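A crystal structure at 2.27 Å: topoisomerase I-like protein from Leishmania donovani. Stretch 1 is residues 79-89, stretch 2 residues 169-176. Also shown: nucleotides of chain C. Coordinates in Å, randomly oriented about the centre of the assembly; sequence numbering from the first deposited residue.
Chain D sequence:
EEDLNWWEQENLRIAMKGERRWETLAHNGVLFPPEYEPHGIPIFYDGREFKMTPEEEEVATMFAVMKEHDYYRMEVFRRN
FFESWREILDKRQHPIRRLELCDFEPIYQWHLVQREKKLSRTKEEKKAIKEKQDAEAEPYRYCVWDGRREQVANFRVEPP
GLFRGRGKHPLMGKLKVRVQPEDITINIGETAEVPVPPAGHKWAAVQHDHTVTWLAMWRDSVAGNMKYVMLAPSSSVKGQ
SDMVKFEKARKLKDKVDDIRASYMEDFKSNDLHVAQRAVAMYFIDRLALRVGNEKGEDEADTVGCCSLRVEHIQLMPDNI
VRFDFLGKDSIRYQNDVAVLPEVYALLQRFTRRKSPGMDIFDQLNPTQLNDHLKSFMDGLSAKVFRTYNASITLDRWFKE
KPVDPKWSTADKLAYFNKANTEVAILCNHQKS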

# COMPACT_ATOMS: atom_id res chain seq x y z
N ARG D 79 4.61 25.59 0.29
CA ARG D 79 3.54 26.26 1.00
C ARG D 79 3.13 25.49 2.26
O ARG D 79 2.97 26.08 3.33
CB ARG D 79 2.34 26.53 0.08
CG ARG D 79 0.98 26.50 0.80
CD ARG D 79 -0.12 27.32 0.11
NE ARG D 79 -0.04 27.28 -1.34
CZ ARG D 79 -0.54 26.31 -2.11
NH1 ARG D 79 -1.16 25.26 -1.58
NH2 ARG D 79 -0.40 26.40 -3.43
N ASN D 80 2.97 24.19 2.14
CA ASN D 80 2.52 23.40 3.29
C ASN D 80 3.57 23.31 4.38
O ASN D 80 3.25 23.38 5.56
CB ASN D 80 2.07 22.02 2.85
CG ASN D 80 0.72 22.04 2.21
OD1 ASN D 80 -0.16 22.80 2.61
ND2 ASN D 80 0.53 21.18 1.19
N PHE D 81 4.83 23.13 3.98
CA PHE D 81 5.96 23.22 4.90
C PHE D 81 5.98 24.54 5.69
O PHE D 81 6.10 24.54 6.91
CB PHE D 81 7.31 23.02 4.19
CG PHE D 81 8.47 23.67 4.93
CD1 PHE D 81 9.00 23.07 6.10
CD2 PHE D 81 8.98 24.92 4.52
CE1 PHE D 81 10.03 23.70 6.82
CE2 PHE D 81 9.99 25.54 5.22
CZ PHE D 81 10.53 24.92 6.38
N PHE D 82 5.86 25.67 4.97
CA PHE D 82 5.97 27.00 5.55
C PHE D 82 4.85 27.27 6.55
O PHE D 82 5.08 27.88 7.61
CB PHE D 82 6.03 28.09 4.44
CG PHE D 82 6.45 29.48 4.95
CD1 PHE D 82 7.75 29.71 5.42
CD2 PHE D 82 5.54 30.53 4.95
CE1 PHE D 82 8.13 30.97 5.89
CE2 PHE D 82 5.91 31.80 5.43
CZ PHE D 82 7.21 32.02 5.90
N GLU D 83 3.64 26.80 6.24
CA GLU D 83 2.51 26.91 7.15
C GLU D 83 2.75 26.08 8.41
O GLU D 83 2.56 26.58 9.50
CB GLU D 83 1.18 26.51 6.45
N SER D 84 3.19 24.85 8.24
CA SER D 84 3.55 24.00 9.38
C SER D 84 4.64 24.63 10.25
O SER D 84 4.51 24.65 11.47
CB SER D 84 4.00 22.60 8.91
OG SER D 84 2.89 21.83 8.48
N TRP D 85 5.68 25.14 9.60
CA TRP D 85 6.83 25.72 10.29
C TRP D 85 6.46 26.99 11.07
O TRP D 85 6.87 27.15 12.22
CB TRP D 85 7.95 26.01 9.28
CG TRP D 85 9.26 26.36 9.89
CD1 TRP D 85 9.82 25.82 11.03
CD2 TRP D 85 10.20 27.32 9.40
NE1 TRP D 85 11.04 26.40 11.27
CE2 TRP D 85 11.31 27.32 10.29
CE3 TRP D 85 10.21 28.21 8.30
CZ2 TRP D 85 12.42 28.14 10.10
CZ3 TRP D 85 11.32 29.04 8.12
CH2 TRP D 85 12.41 29.00 9.01
N ARG D 86 5.69 27.87 10.43
CA ARG D 86 5.10 29.07 11.04
C ARG D 86 4.19 28.83 12.25
O ARG D 86 4.13 29.67 13.14
CB ARG D 86 4.31 29.86 9.99
CG ARG D 86 5.15 30.66 9.00
CD ARG D 86 5.87 31.86 9.63
NE ARG D 86 4.95 32.81 10.24
CZ ARG D 86 4.32 33.82 9.62
NH1 ARG D 86 4.48 34.03 8.32
NH2 ARG D 86 3.51 34.61 10.30
N GLU D 87 3.44 27.72 12.26
CA GLU D 87 2.64 27.34 13.44
C GLU D 87 3.51 27.19 14.68
O GLU D 87 3.08 27.48 15.80
CB GLU D 87 1.94 26.00 13.23
CG GLU D 87 0.67 26.00 12.44
CD GLU D 87 0.05 24.61 12.41
OE1 GLU D 87 -0.32 24.14 11.30
OE2 GLU D 87 -0.04 23.98 13.50
N ILE D 88 4.72 26.67 14.47
CA ILE D 88 5.70 26.48 15.54
C ILE D 88 6.33 27.83 15.88
O ILE D 88 6.37 28.23 17.05
CB ILE D 88 6.76 25.41 15.16
CG1 ILE D 88 6.08 24.04 14.96
CG2 ILE D 88 7.88 25.32 16.23
CD1 ILE D 88 6.90 23.02 14.16
N LEU D 89 6.81 28.53 14.84
CA LEU D 89 7.50 29.80 14.98
C LEU D 89 6.62 30.88 15.62
O LEU D 89 7.12 31.76 16.35
CB LEU D 89 7.97 30.30 13.60
CG LEU D 89 9.15 29.70 12.83
CD1 LEU D 89 9.14 30.19 11.38
CD2 LEU D 89 10.50 30.06 13.47
P DA C 14 -0.44 9.20 -0.35
OP1 DA C 14 -0.21 10.08 -1.50
OP2 DA C 14 -1.22 9.72 0.77
O5' DA C 14 -1.01 7.79 -0.81
C5' DA C 14 -0.73 7.24 -2.11
C4' DA C 14 -1.71 6.10 -2.32
O4' DA C 14 -1.56 5.09 -1.28
C3' DA C 14 -3.16 6.52 -2.22
O3' DA C 14 -3.88 5.82 -3.22
C2' DA C 14 -3.57 6.07 -0.80
C1' DA C 14 -2.81 4.76 -0.68
N9 DA C 14 -2.64 4.22 0.70
C8 DA C 14 -2.34 4.90 1.86
N7 DA C 14 -2.23 4.13 2.95
C5 DA C 14 -2.51 2.85 2.45
C6 DA C 14 -2.56 1.57 3.05
N6 DA C 14 -2.36 1.31 4.35
N1 DA C 14 -2.86 0.51 2.27
C2 DA C 14 -3.06 0.70 0.96
N3 DA C 14 -3.02 1.86 0.28
C4 DA C 14 -2.74 2.90 1.08
P DA C 13 3.27 8.32 5.33
OP1 DA C 13 4.39 9.23 5.64
OP2 DA C 13 2.15 8.22 6.25
O5' DA C 13 2.68 8.68 3.87
C5' DA C 13 3.49 8.66 2.70
C4' DA C 13 2.70 8.02 1.57
O4' DA C 13 2.72 6.58 1.67
C3' DA C 13 1.23 8.41 1.53
O3' DA C 13 1.01 8.77 0.19
C2' DA C 13 0.47 7.14 2.02
C1' DA C 13 1.40 6.05 1.52
N9 DA C 13 1.35 4.81 2.31
C8 DA C 13 1.59 4.74 3.66
N7 DA C 13 1.46 3.53 4.15
C5 DA C 13 1.16 2.76 3.03
C6 DA C 13 0.90 1.37 2.88
N6 DA C 13 0.97 0.50 3.89
N1 DA C 13 0.59 0.90 1.65
C2 DA C 13 0.55 1.78 0.61
N3 DA C 13 0.76 3.10 0.63
C4 DA C 13 1.06 3.54 1.88
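Stretch 2 (169-176) HPLMGKLK

Stretch 1 is one continuous piece of α-helix, and stretch 2 lies on it as a double turn that opens into a short strand. A type I turn from His 169 to Met 172 overlaps a type II turn from Leu 171 to Lys 174, after which the chain extends through Leu 175 and Lys 176. The backbones run in the same general sense: Asn 80 and Phe 81 face the second turn, whereas Ser 84 and Ile 88, further along the helix, meet Leu 175.

Arg 79 makes no contact, and the union begins at Asn 80, whose CA lies 4.8 Å from the CA of Lys 174. Its CB points toward the turns, and its amide nitrogen ND2 donates two hydrogen bonds, to Pro 170 O and to Met 172 O, each 2.7 Å long. An asparagine amide suits this place because its two N-H groups can serve two carbonyls at once, here tying both turns to the helix.

Phe 81 comes next, its CA 4.7 Å from the CA of Gly 173. This close approach brings Phe 81 CA to 3.3 Å from Gly 173 O, a CA-H...O contact, while the ring leads away from stretch 2. Glycine is apt on two counts. Its phi of 94° and psi of -21° would jam a CB against the carbonyl oxygen of Met 172, and that same CB would stand only 3.3 Å from Phe 81 N and 3.4 Å from Asn 80 CB. The turn itself is closed by a backbone hydrogen bond from Lys 174 N to Leu 171 O, 3.1 Å.

Phe 82 points away and Glu 83 is out of reach, as the helical repeat dictates. One turn beyond Asn 80, Ser 84 again points toward stretch 2, and its OG accepts a nearly straight hydrogen bond from Leu 175 N at 3.0 Å. A small hydroxyl side chain fits here: it satisfies a backbone amide at the start of the strand while letting the chain pass close, with Ser 84 OG 3.8 Å from Lys 174 CA.

Trp 85 and Arg 86 take no part, and Glu 87, though its CB points toward stretch 2, stays short of contact. Ile 88 ends the interface with an apolar touch, its CD1 3.8 Å from Leu 175 CD2, two aliphatic ends packing together. Beyond the contact, Lys 176 points away from the helix, and its NZ donates a hydrogen bond to OP1 of DA13 at 3.0 Å.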

# COMPACT_ATOMS: atom_id res chain seq x y z
N HIS D 169 -0.83 15.66 -4.52
CA HIS D 169 -1.40 15.65 -3.18
C HIS D 169 -1.43 17.06 -2.58
O HIS D 169 -0.37 17.69 -2.46
CB HIS D 169 -0.62 14.71 -2.25
CG HIS D 169 -1.47 14.11 -1.17
ND1 HIS D 169 -2.08 14.88 -0.19
CD2 HIS D 169 -1.85 12.84 -0.93
CE1 HIS D 169 -2.78 14.09 0.61
NE2 HIS D 169 -2.65 12.85 0.18
N PRO D 170 -2.62 17.55 -2.18
CA PRO D 170 -2.74 18.92 -1.65
C PRO D 170 -2.05 19.18 -0.29
O PRO D 170 -1.83 20.35 0.06
CB PRO D 170 -4.26 19.17 -1.55
CG PRO D 170 -4.92 17.93 -1.96
CD PRO D 170 -3.91 16.84 -2.18
N LEU D 171 -1.68 18.10 0.42
CA LEU D 171 -1.04 18.19 1.74
C LEU D 171 0.45 17.83 1.69
O LEU D 171 1.09 17.71 2.74
CB LEU D 171 -1.77 17.33 2.81
CG LEU D 171 -3.30 17.41 3.06
CD1 LEU D 171 -3.75 16.56 4.24
CD2 LEU D 171 -3.79 18.85 3.26
N MET D 172 1.03 17.64 0.50
CA MET D 172 2.47 17.36 0.44
C MET D 172 3.22 18.54 1.14
O MET D 172 2.82 19.70 0.99
CB MET D 172 2.94 17.15 -0.99
CG MET D 172 2.80 18.38 -1.88
SD MET D 172 3.74 18.24 -3.40
CE MET D 172 2.90 16.87 -4.21
N GLY D 173 4.25 18.21 1.92
CA GLY D 173 5.04 19.21 2.65
C GLY D 173 4.58 19.46 4.07
O GLY D 173 5.33 19.97 4.88
N LYS D 174 3.33 19.11 4.38
CA LYS D 174 2.80 19.26 5.72
C LYS D 174 3.58 18.41 6.75
O LYS D 174 4.05 17.30 6.45
CB LYS D 174 1.32 18.90 5.75
CG LYS D 174 0.62 19.13 7.10
CD LYS D 174 -0.78 18.63 6.97
CE LYS D 174 -1.73 19.37 7.87
NZ LYS D 174 -1.89 18.70 9.15
N LEU D 175 3.75 18.96 7.96
CA LEU D 175 4.46 18.25 9.01
C LEU D 175 3.68 17.06 9.59
O LEU D 175 2.54 17.21 10.07
CB LEU D 175 4.94 19.19 10.13
CG LEU D 175 5.73 18.65 11.34
CD1 LEU D 175 7.04 18.02 10.96
CD2 LEU D 175 5.95 19.73 12.43
N LYS D 176 4.32 15.90 9.52
CA LYS D 176 3.91 14.72 10.24
C LYS D 176 4.67 14.77 11.58
O LYS D 176 5.89 14.58 11.61
CB LYS D 176 4.30 13.47 9.44
CG LYS D 176 3.53 12.21 9.80
CD LYS D 176 4.42 10.96 9.78
CE LYS D 176 5.14 10.73 8.50
NZ LYS D 176 5.61 9.33 8.33